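O-methyltransferase (Coxiella burnetii, PDB 3TR6) probably transfers a methyl group from S-adenosylmethionine to an oxygen of an acceptor substrate, and here holds S-adenosylhomocysteine and a nickel ion. Local coordinates at residues P50-K61 / Y77-P87; V172-A182 / N190-N198. One frame throughout, in Å; residues are numbered along the deposited sequence.

Interaction 1 of 2, residues P50-K61 / Y77-P87. With SAH (S-adenosyl-L-homocysteine), chain C.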
loop_
_atom_site.group_PDB
_atom_site.type_symbol
_atom_site.label_atom_id
_atom_site.label_comp_id
_atom_site.label_asym_id
_atom_site.label_seq_id
_atom_site.Cartn_x
_atom_site.Cartn_y
_atom_site.Cartn_z
ATOM N N PRO A 50 3.116 13.945 3.802
ATOM C CA PRO A 50 1.675 14.005 3.539
ATOM C C PRO A 50 1.191 12.782 2.763
ATOM O O PRO A 50 0.136 12.230 3.077
ATOM C CB PRO A 50 1.531 15.271 2.695
ATOM C CG PRO A 50 2.660 16.128 3.132
ATOM C CD PRO A 50 3.800 15.193 3.427
ATOM N N GLU A 51 1.966 12.356 1.773
ATOM C CA GLU A 51 1.572 11.232 0.932
ATOM C C GLU A 51 1.652 9.900 1.674
ATOM O O GLU A 51 0.841 9.006 1.433
ATOM C CB GLU A 51 2.402 11.180 -0.354
ATOM C CG GLU A 51 3.887 10.937 -0.147
ATOM C CD GLU A 51 4.677 12.220 0.002
ATOM O OE1 GLU A 51 4.137 13.196 0.555
ATOM O OE2 GLU A 51 5.842 12.258 -0.444
ATOM N N GLN A 52 2.623 9.764 2.572
ATOM C CA GLN A 52 2.742 8.540 3.357
ATOM C C GLN A 52 1.596 8.439 4.361
ATOM O O GLN A 52 1.012 7.373 4.549
ATOM C CB GLN A 52 4.085 8.466 4.085
ATOM C CG GLN A 52 4.352 7.098 4.694
ATOM C CD GLN A 52 5.570 7.073 5.596
ATOM O OE1 GLN A 52 5.498 7.443 6.767
ATOM N NE2 GLN A 52 6.698 6.625 5.054
ATOM N N ALA A 53 1.283 9.562 5.000
ATOM C CA ALA A 53 0.182 9.621 5.952
ATOM C C ALA A 53 -1.132 9.270 5.269
ATOM O O ALA A 53 -1.986 8.602 5.849
ATOM C CB ALA A 53 0.098 11.001 6.572
ATOM N N GLN A 54 -1.292 9.729 4.034
ATOM C CA GLN A 54 -2.509 9.467 3.278
ATOM C C GLN A 54 -2.697 7.974 3.041
ATOM O O GLN A 54 -3.822 7.472 3.059
ATOM C CB GLN A 54 -2.489 10.220 1.950
ATOM C CG GLN A 54 -3.688 9.943 1.071
ATOM C CD GLN A 54 -3.800 10.922 -0.074
ATOM O OE1 GLN A 54 -3.501 12.106 0.079
ATOM N NE2 GLN A 54 -4.228 10.433 -1.235
ATOM N N LEU A 55 -1.588 7.273 2.818
ATOM C CA LEU A 55 -1.607 5.827 2.657
ATOM C C LEU A 55 -2.028 5.154 3.957
ATOM O O LEU A 55 -2.767 4.171 3.941
ATOM C CB LEU A 55 -0.225 5.323 2.230
ATOM C CG LEU A 55 0.068 3.824 2.380
ATOM C CD1 LEU A 55 -0.884 2.981 1.533
ATOM C CD2 LEU A 55 1.516 3.527 2.018
ATOM N N LEU A 56 -1.548 5.687 5.078
ATOM C CA LEU A 56 -1.931 5.189 6.393
ATOM C C LEU A 56 -3.433 5.328 6.605
ATOM O O LEU A 56 -4.088 4.415 7.103
ATOM C CB LEU A 56 -1.186 5.942 7.494
ATOM C CG LEU A 56 0.316 5.716 7.644
ATOM C CD1 LEU A 56 0.851 6.570 8.780
ATOM C CD2 LEU A 56 0.622 4.247 7.883
ATOM N N ALA A 57 -3.967 6.485 6.230
ATOM C CA ALA A 57 -5.396 6.743 6.354
ATOM C C ALA A 57 -6.193 5.733 5.536
ATOM O O ALA A 57 -7.236 5.250 5.978
ATOM C CB ALA A 57 -5.722 8.165 5.917
ATOM N N LEU A 58 -5.698 5.413 4.344
ATOM C CA LEU A 58 -6.369 4.449 3.482
ATOM C C LEU A 58 -6.363 3.056 4.108
ATOM O O LEU A 58 -7.331 2.310 3.976
ATOM C CB LEU A 58 -5.727 4.415 2.091
ATOM C CG LEU A 58 -6.480 3.618 1.016
ATOM C CD1 LEU A 58 -7.803 4.285 0.651
ATOM C CD2 LEU A 58 -5.627 3.436 -0.224
ATOM N N LEU A 59 -5.277 2.716 4.796
ATOM C CA LEU A 59 -5.164 1.418 5.453
ATOM C C LEU A 59 -6.141 1.272 6.615
ATOM O O LEU A 59 -6.723 0.207 6.816
ATOM C CB LEU A 59 -3.733 1.188 5.938
ATOM C CG LEU A 59 -2.686 1.018 4.839
ATOM C CD1 LEU A 59 -1.302 0.860 5.444
ATOM C CD2 LEU A 59 -3.032 -0.165 3.962
ATOM N N VAL A 60 -6.308 2.342 7.384
ATOM C CA VAL A 60 -7.288 2.357 8.464
ATOM C C VAL A 60 -8.684 2.059 7.918
ATOM O O VAL A 60 -9.449 1.299 8.511
ATOM C CB VAL A 60 -7.302 3.717 9.203
ATOM C CG1 VAL A 60 -8.536 3.835 10.093
ATOM C CG2 VAL A 60 -6.030 3.900 10.016
ATOM N N LYS A 61 -9.009 2.654 6.776
ATOM C CA LYS A 61 -10.317 2.454 6.168
ATOM C C LYS A 61 -10.498 1.041 5.609
ATOM O O LYS A 61 -11.560 0.437 5.769
ATOM C CB LYS A 61 -10.576 3.506 5.087
ATOM C CG LYS A 61 -10.812 4.907 5.640
ATOM C CD LYS A 61 -10.995 5.922 4.524
ATOM C CE LYS A 61 -11.974 7.021 4.924
ATOM N NZ LYS A 61 -11.291 8.297 5.274
ATOM N N TYR A 77 0.805 14.777 13.230
ATOM C CA TYR A 77 0.343 14.687 11.845
ATOM C C TYR A 77 -0.236 13.304 11.523
ATOM O O TYR A 77 -1.359 13.190 11.028
ATOM C CB TYR A 77 1.458 15.050 10.853
ATOM C CG TYR A 77 0.959 15.268 9.437
ATOM C CD1 TYR A 77 0.687 16.546 8.960
ATOM C CD2 TYR A 77 0.743 14.194 8.581
ATOM C CE1 TYR A 77 0.223 16.749 7.669
ATOM C CE2 TYR A 77 0.280 14.386 7.294
ATOM C CZ TYR A 77 0.021 15.662 6.842
ATOM O OH TYR A 77 -0.440 15.843 5.559
ATOM N N SER A 78 0.530 12.256 11.805
ATOM C CA SER A 78 0.091 10.898 11.507
ATOM C C SER A 78 -1.068 10.474 12.405
ATOM O O SER A 78 -1.956 9.734 11.978
ATOM C CB SER A 78 1.254 9.911 11.635
ATOM O OG SER A 78 1.837 9.965 12.926
ATOM N N ALA A 79 -1.052 10.948 13.648
ATOM C CA ALA A 79 -2.116 10.648 14.597
ATOM C C ALA A 79 -3.448 11.188 14.097
ATOM O O ALA A 79 -4.475 10.519 14.192
ATOM C CB ALA A 79 -1.787 11.228 15.963
ATOM N N ILE A 80 -3.418 12.401 13.562
ATOM C CA ILE A 80 -4.616 13.041 13.034
ATOM C C ILE A 80 -5.010 12.468 11.674
ATOM O O ILE A 80 -6.194 12.304 11.380
ATOM C CB ILE A 80 -4.422 14.561 12.913
ATOM C CG1 ILE A 80 -4.248 15.179 14.304
ATOM C CG2 ILE A 80 -5.591 15.190 12.180
ATOM C CD1 ILE A 80 -3.837 16.635 14.286
ATOM N N ALA A 81 -4.013 12.167 10.849
ATOM C CA ALA A 81 -4.263 11.583 9.537
ATOM C C ALA A 81 -5.051 10.288 9.682
ATOM O O ALA A 81 -6.066 10.083 9.012
ATOM C CB ALA A 81 -2.957 11.332 8.808
HETATM N N MSE A 82 -4.577 9.420 10.569
HETATM C CA MSE A 82 -5.251 8.158 10.840
HETATM C C MSE A 82 -6.526 8.367 11.645
HETATM O O MSE A 82 -7.532 7.698 11.407
HETATM C CB MSE A 82 -4.317 7.189 11.566
HETATM C CG MSE A 82 -3.239 6.600 10.678
HETATM SE SE MSE A 82 -2.069 5.367 11.616
HETATM C CE MSE A 82 -1.091 6.632 12.733
ATOM N N GLY A 83 -6.479 9.296 12.597
ATOM C CA GLY A 83 -7.643 9.624 13.401
ATOM C C GLY A 83 -8.854 9.979 12.556
ATOM O O GLY A 83 -9.967 9.553 12.847
ATOM N N LEU A 84 -8.636 10.760 11.502
ATOM C CA LEU A 84 -9.722 11.188 10.626
ATOM C C LEU A 84 -10.337 10.036 9.833
ATOM O O LEU A 84 -11.469 10.132 9.357
ATOM C CB LEU A 84 -9.234 12.276 9.667
ATOM C CG LEU A 84 -8.875 13.622 10.296
ATOM C CD1 LEU A 84 -8.036 14.454 9.341
ATOM C CD2 LEU A 84 -10.133 14.374 10.721
ATOM N N ALA A 85 -9.586 8.950 9.686
ATOM C CA ALA A 85 -10.051 7.808 8.905
ATOM C C ALA A 85 -10.745 6.767 9.778
ATOM O O ALA A 85 -11.414 5.865 9.270
ATOM C CB ALA A 85 -8.891 7.180 8.142
ATOM N N LEU A 86 -10.585 6.905 11.091
ATOM C CA LEU A 86 -11.196 5.997 12.055
ATOM C C LEU A 86 -12.701 5.889 11.874
ATOM O O LEU A 86 -13.378 6.891 11.649
ATOM C CB LEU A 86 -10.902 6.462 13.479
ATOM C CG LEU A 86 -9.538 6.147 14.089
ATOM C CD1 LEU A 86 -9.395 6.853 15.428
ATOM C CD2 LEU A 86 -9.346 4.643 14.245
ATOM N N PRO A 87 -13.232 4.662 11.974
ATOM C CA PRO A 87 -14.686 4.476 12.002
ATOM C C PRO A 87 -15.266 5.061 13.288
ATOM O O PRO A 87 -14.502 5.363 14.207
ATOM C CB PRO A 87 -14.850 2.953 11.961
ATOM C CG PRO A 87 -13.545 2.405 12.420
ATOM C CD PRO A 87 -12.506 3.381 11.976
HETATM N N SAH C . 4.603 10.459 13.277
HETATM C CA SAH C . 5.113 11.749 13.652
HETATM C CB SAH C . 6.632 11.776 13.628
HETATM C CG SAH C . 7.328 11.872 14.965
HETATM S SD SAH C . 9.097 12.126 14.954
HETATM C C SAH C . 4.586 12.788 12.724
HETATM O O SAH C . 5.173 13.903 12.650
HETATM O OXT SAH C . 3.570 12.567 12.018
HETATM C "C5'" SAH C . 9.830 11.347 16.384
HETATM C "C4'" SAH C . 9.169 11.538 17.641
HETATM O "O4'" SAH C . 9.534 10.448 18.557
HETATM C "C3'" SAH C . 9.628 12.788 18.283
HETATM O "O3'" SAH C . 8.548 13.592 18.522
HETATM C "C2'" SAH C . 10.245 12.370 19.551
HETATM O "O2'" SAH C . 9.931 13.249 20.557
HETATM C "C1'" SAH C . 9.627 11.045 19.813
HETATM N N9 SAH C . 10.347 10.170 20.733
HETATM C C8 SAH C . 11.677 10.040 20.853
HETATM N N7 SAH C . 11.917 9.127 21.808
HETATM C C5 SAH C . 10.743 8.676 22.293
HETATM C C6 SAH C . 10.389 7.745 23.275
HETATM N N6 SAH C . 11.390 7.040 24.010
HETATM N N1 SAH C . 9.086 7.525 23.517
HETATM C C2 SAH C . 8.134 8.180 22.839
HETATM N N3 SAH C . 8.441 9.079 21.894
HETATM C C4 SAH C . 9.731 9.343 21.603
HETATM O O HOH W 1 -2.458 13.682 3.937
#
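Tyr77 and Ala53 meet where two helices lie side by side on one face of the Rossmann-like sheet of a class I methyltransferase. The short axes of 50-61 and 77-83 come within 8.2 Å and cross at -37°, a spacing consistent with the small residues between them, Ala53 CB facing Ala81 CB at 3.8 Å. Where the chain runs on past helix 77-83, Ala57 CB lies 4.0 Å from Ala85 CB. No hydrogen bond joins the segments directly.

Tyr77 spans the start of the contact. Its CB lies 3.5 Å from OXT of the bound S-adenosylhomocysteine. Turned away from its own amide (chi1 -167°), the ring brings CD2 and CE2 to Ala53 CB, which sits at the ring edge in its plane, 3.5 Å from CE2. The tip, OH, reaches CA and CB of Pro50, the two side chains crossing at about a right angle; a hydrogen bond to Glu26 satisfies the hydroxyl. A water that donates to Pro50 O also donates, weakly, to this OH.

Farther along, the two methyl branches of Val60 meet different partners. CG2 packs on Met82 CG, 3.9 Å away, while CG1 lies against the backbone of Ala85. Selenomethionine Met82 also receives Leu56 CB at its CG and touches Val68 and Tyr145 of the sheet.

At the ligand end Ser78 binds twice: its N donates to OXT, and its OG, also hydrogen-bonded to Asp70, accepts from the S-adenosylhomocysteine N at 2.8 Å.

Interaction 2 of 2, residues V172-A182 / N190-N198. With NI (nickel (II) ion), chain B.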
loop_
_atom_site.group_PDB
_atom_site.type_symbol
_atom_site.label_atom_id
_atom_site.label_comp_id
_atom_site.label_asym_id
_atom_site.label_seq_id
_atom_site.Cartn_x
_atom_site.Cartn_y
_atom_site.Cartn_z
ATOM N N VAL A 172 6.071 0.683 9.553
ATOM C CA VAL A 172 7.323 1.258 10.034
ATOM C C VAL A 172 7.864 2.285 9.047
ATOM O O VAL A 172 8.060 1.981 7.872
ATOM C CB VAL A 172 8.389 0.170 10.273
ATOM C CG1 VAL A 172 9.671 0.783 10.828
ATOM C CG2 VAL A 172 7.852 -0.900 11.215
ATOM N N ASP A 173 8.107 3.498 9.528
ATOM C CA ASP A 173 8.632 4.565 8.684
ATOM C C ASP A 173 10.160 4.603 8.726
ATOM O O ASP A 173 10.782 4.012 9.609
ATOM C CB ASP A 173 8.057 5.914 9.119
ATOM C CG ASP A 173 8.381 7.032 8.144
ATOM O OD1 ASP A 173 8.846 6.739 7.021
ATOM O OD2 ASP A 173 8.154 8.207 8.499
ATOM N N ASN A 174 10.755 5.287 7.751
ATOM C CA ASN A 174 12.194 5.556 7.732
ATOM C C ASN A 174 13.082 4.322 7.592
ATOM O O ASN A 174 14.203 4.304 8.096
ATOM C CB ASN A 174 12.623 6.369 8.965
ATOM C CG ASN A 174 11.842 7.665 9.113
ATOM O OD1 ASN A 174 12.054 8.630 8.370
ATOM N ND2 ASN A 174 10.934 7.694 10.083
ATOM N N VAL A 175 12.592 3.301 6.898
ATOM C CA VAL A 175 13.375 2.085 6.690
ATOM C C VAL A 175 14.422 2.244 5.586
ATOM O O VAL A 175 15.299 1.396 5.433
ATOM C CB VAL A 175 12.476 0.868 6.374
ATOM C CG1 VAL A 175 11.745 0.407 7.624
ATOM C CG2 VAL A 175 11.498 1.198 5.254
ATOM N N LEU A 176 14.335 3.329 4.820
ATOM C CA LEU A 176 15.281 3.561 3.729
ATOM C C LEU A 176 16.378 4.554 4.107
ATOM O O LEU A 176 17.440 4.582 3.483
ATOM C CB LEU A 176 14.561 4.015 2.453
ATOM C CG LEU A 176 13.668 2.963 1.793
ATOM C CD1 LEU A 176 13.046 3.490 0.504
ATOM C CD2 LEU A 176 14.447 1.680 1.532
ATOM N N ARG A 177 16.116 5.361 5.132
ATOM C CA ARG A 177 17.080 6.352 5.617
ATOM C C ARG A 177 17.656 7.231 4.505
ATOM O O ARG A 177 18.872 7.370 4.378
ATOM C CB ARG A 177 18.205 5.679 6.411
ATOM C CG ARG A 177 17.754 5.095 7.741
ATOM C CD ARG A 177 18.937 4.631 8.581
ATOM N NE ARG A 177 19.834 5.732 8.923
ATOM C CZ ARG A 177 19.724 6.472 10.021
ATOM N NH1 ARG A 177 18.751 6.230 10.892
ATOM N NH2 ARG A 177 20.587 7.454 10.250
ATOM N N ARG A 178 16.771 7.820 3.708
ATOM C CA ARG A 178 17.166 8.697 2.607
ATOM C C ARG A 178 18.221 8.075 1.686
ATOM O O ARG A 178 18.926 8.784 0.967
ATOM C CB ARG A 178 17.645 10.056 3.134
ATOM C CG ARG A 178 16.667 10.735 4.081
ATOM C CD ARG A 178 16.946 12.227 4.232
ATOM N NE ARG A 178 16.223 13.027 3.242
ATOM C CZ ARG A 178 16.797 13.688 2.240
ATOM N NH1 ARG A 178 18.115 13.658 2.087
ATOM N NH2 ARG A 178 16.051 14.386 1.391
ATOM N N GLY A 179 18.324 6.750 1.711
ATOM C CA GLY A 179 19.234 6.043 0.829
ATOM C C GLY A 179 20.450 5.459 1.523
ATOM O O GLY A 179 21.064 4.521 1.013
ATOM N N GLN A 180 20.795 6.009 2.685
ATOM C CA GLN A 180 21.983 5.586 3.425
ATOM C C GLN A 180 22.008 4.087 3.677
ATOM O O GLN A 180 23.070 3.490 3.853
ATOM C CB GLN A 180 22.053 6.295 4.776
ATOM C CG GLN A 180 22.324 7.780 4.713
ATOM C CD GLN A 180 22.475 8.381 6.095
ATOM O OE1 GLN A 180 23.286 7.918 6.902
ATOM N NE2 GLN A 180 21.681 9.407 6.385
ATOM N N VAL A 181 20.826 3.488 3.708
ATOM C CA VAL A 181 20.678 2.100 4.116
ATOM C C VAL A 181 21.268 1.146 3.075
ATOM O O VAL A 181 21.643 0.019 3.392
ATOM C CB VAL A 181 19.191 1.775 4.407
ATOM C CG1 VAL A 181 18.412 1.614 3.111
ATOM C CG2 VAL A 181 19.067 0.541 5.279
ATOM N N ALA A 182 21.364 1.614 1.836
ATOM C CA ALA A 182 21.916 0.811 0.751
ATOM C C ALA A 182 23.439 0.890 0.724
ATOM O O ALA A 182 24.099 0.100 0.048
ATOM C CB ALA A 182 21.338 1.247 -0.584
ATOM N N ASN A 190 22.971 4.146 13.884
ATOM C CA ASN A 190 21.574 3.989 13.500
ATOM C C ASN A 190 21.382 3.306 12.149
ATOM O O ASN A 190 20.401 2.592 11.937
ATOM C CB ASN A 190 20.849 5.336 13.528
ATOM C CG ASN A 190 19.929 5.476 14.726
ATOM O OD1 ASN A 190 19.922 4.627 15.619
ATOM N ND2 ASN A 190 19.147 6.549 14.751
ATOM N N ASN A 191 22.320 3.521 11.235
ATOM C CA ASN A 191 22.221 2.909 9.919
ATOM C C ASN A 191 22.391 1.395 9.988
ATOM O O ASN A 191 21.693 0.654 9.299
ATOM C CB ASN A 191 23.236 3.520 8.956
ATOM C CG ASN A 191 22.902 3.238 7.510
ATOM O OD1 ASN A 191 21.975 3.826 6.953
ATOM N ND2 ASN A 191 23.657 2.339 6.890
ATOM N N GLN A 192 23.311 0.939 10.829
ATOM C CA GLN A 192 23.526 -0.492 11.008
ATOM C C GLN A 192 22.338 -1.164 11.701
ATOM O O GLN A 192 22.033 -2.325 11.434
ATOM C CB GLN A 192 24.822 -0.749 11.781
ATOM C CG GLN A 192 26.086 -0.599 10.941
ATOM C CD GLN A 192 26.225 -1.687 9.886
ATOM O OE1 GLN A 192 26.123 -1.426 8.685
ATOM N NE2 GLN A 192 26.467 -2.915 10.333
ATOM N N LEU A 193 21.670 -0.428 12.585
ATOM C CA LEU A 193 20.486 -0.945 13.267
ATOM C C LEU A 193 19.331 -1.186 12.301
ATOM O O LEU A 193 18.621 -2.187 12.411
ATOM C CB LEU A 193 20.033 0.000 14.384
ATOM C CG LEU A 193 20.700 -0.178 15.745
ATOM C CD1 LEU A 193 19.938 0.603 16.798
ATOM C CD2 LEU A 193 20.769 -1.651 16.119
ATOM N N ILE A 194 19.145 -0.261 11.363
ATOM C CA ILE A 194 18.052 -0.352 10.402
ATOM C C ILE A 194 18.343 -1.385 9.319
ATOM O O ILE A 194 17.436 -2.067 8.843
ATOM C CB ILE A 194 17.738 1.015 9.766
ATOM C CG1 ILE A 194 17.226 1.980 10.835
ATOM C CG2 ILE A 194 16.709 0.867 8.658
ATOM C CD1 ILE A 194 16.147 1.383 11.720
ATOM N N ARG A 195 19.608 -1.504 8.933
ATOM C CA ARG A 195 20.004 -2.538 7.988
ATOM C C ARG A 195 19.778 -3.909 8.612
ATOM O O ARG A 195 19.274 -4.828 7.966
ATOM C CB ARG A 195 21.466 -2.368 7.562
ATOM C CG ARG A 195 21.679 -1.282 6.518
ATOM C CD ARG A 195 23.140 -1.167 6.112
ATOM N NE ARG A 195 23.716 -2.471 5.794
ATOM C CZ ARG A 195 23.663 -3.042 4.595
ATOM N NH1 ARG A 195 23.062 -2.425 3.585
ATOM N NH2 ARG A 195 24.216 -4.234 4.404
ATOM N N LEU A 196 20.141 -4.035 9.883
ATOM C CA LEU A 196 19.937 -5.274 10.614
ATOM C C LEU A 196 18.446 -5.563 10.760
ATOM O O LEU A 196 18.018 -6.714 10.671
ATOM C CB LEU A 196 20.597 -5.190 11.992
ATOM C CG LEU A 196 20.710 -6.498 12.777
ATOM C CD1 LEU A 196 21.582 -7.496 12.027
ATOM C CD2 LEU A 196 21.260 -6.240 14.171
ATOM N N PHE A 197 17.663 -4.510 10.979
ATOM C CA PHE A 197 16.221 -4.636 11.184
ATOM C C PHE A 197 15.479 -5.050 9.917
ATOM O O PHE A 197 14.597 -5.910 9.958
ATOM C CB PHE A 197 15.638 -3.325 11.724
ATOM C CG PHE A 197 14.135 -3.308 11.786
ATOM C CD1 PHE A 197 13.462 -3.843 12.876
ATOM C CD2 PHE A 197 13.392 -2.758 10.753
ATOM C CE1 PHE A 197 12.075 -3.830 12.931
ATOM C CE2 PHE A 197 12.007 -2.741 10.803
ATOM C CZ PHE A 197 11.348 -3.276 11.893
ATOM N N ASN A 198 15.834 -4.430 8.795
ATOM C CA ASN A 198 15.198 -4.737 7.521
ATOM C C ASN A 198 15.366 -6.196 7.117
ATOM O O ASN A 198 14.443 -6.806 6.584
ATOM C CB ASN A 198 15.718 -3.816 6.416
ATOM C CG ASN A 198 15.236 -2.387 6.569
ATOM O OD1 ASN A 198 14.212 -2.129 7.198
ATOM N ND2 ASN A 198 15.973 -1.449 5.985
HETATM NI NI NI B . 9.309 9.618 10.217
#
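Asn198 ND2 donates to Val175 O across the contact, 3.0 Å apart with an N-H...O angle of 158°. The donor approaches in the carbonyl plane, on a lone pair, and the oxygen lies close to the plane of the amide. One turn earlier in the helix, Arg195 NH1 reaches Val181 O at 2.8 Å. This bond runs nearly along the C=O axis, and the oxygen sits at the guanidinium edge, only 2° out of its plane; a bend at chi3 (49°) turns the end of the arginine so that NH1 arrives at this oxygen. Nearer its backbone, Arg195 CG packs on Val181 CG2. A third bond, Asn191 ND2 to Gln180 O at 3.3 Å, is weak.

Between these polar ends Ile194 points at the loop. Its CG2 branch meets Val175 O and Val181 CG2, whereas CG1 lies 3.9 Å from Arg177 CD. The Arg177 guanidinium lays one face over the backbone of the helix start, with Asn191 N 4.0 Å above its centre. Nearer the sheet, Val172 CG1 approaches Phe197 CE2 at 4.2 Å.

Farther out lie the neighbours of these groups. Phe197 stands edge-to-face with Tyr157, and Tyr18 of the second subunit hydrogen-bonds Asn198 ND2 and packs on Val181 and Arg195. Where strand 168-173 leaves the sheet, Asp173 OD2 binds nickel at 2.5 Å; Asn174 and Asp147 complete the protein side of the site.

Chemically, two good bonds and one weak one from helix side chains to main-chain oxygens, together with the apolar packing of Ile194 and Val181, hold the course of 175-181 just after the metal ligands.

Interaction 1 lies wholly earlier in the chain than interaction 2, and their centres are about 23 Å apart on opposite sides of the chain's centre. Both flank one seven-stranded mixed sheet: the helices of 50-61 and 77-87 cover strands 67-71 and 141-146, while 172-182 continues from the neighbouring strand 168-173 and packs on helix 189-203. They nevertheless touch, since Gln52 NE2 lies 2.9 Å from Asp173 OD1, a probable hydrogen bond that ties helix 50-63 to a nickel ligand. Asp147 links the two sites more directly, binding nickel and hydrogen-bonding S-adenosylhomocysteine. Both contacts also reach the second subunit, placing them near the dimer interface.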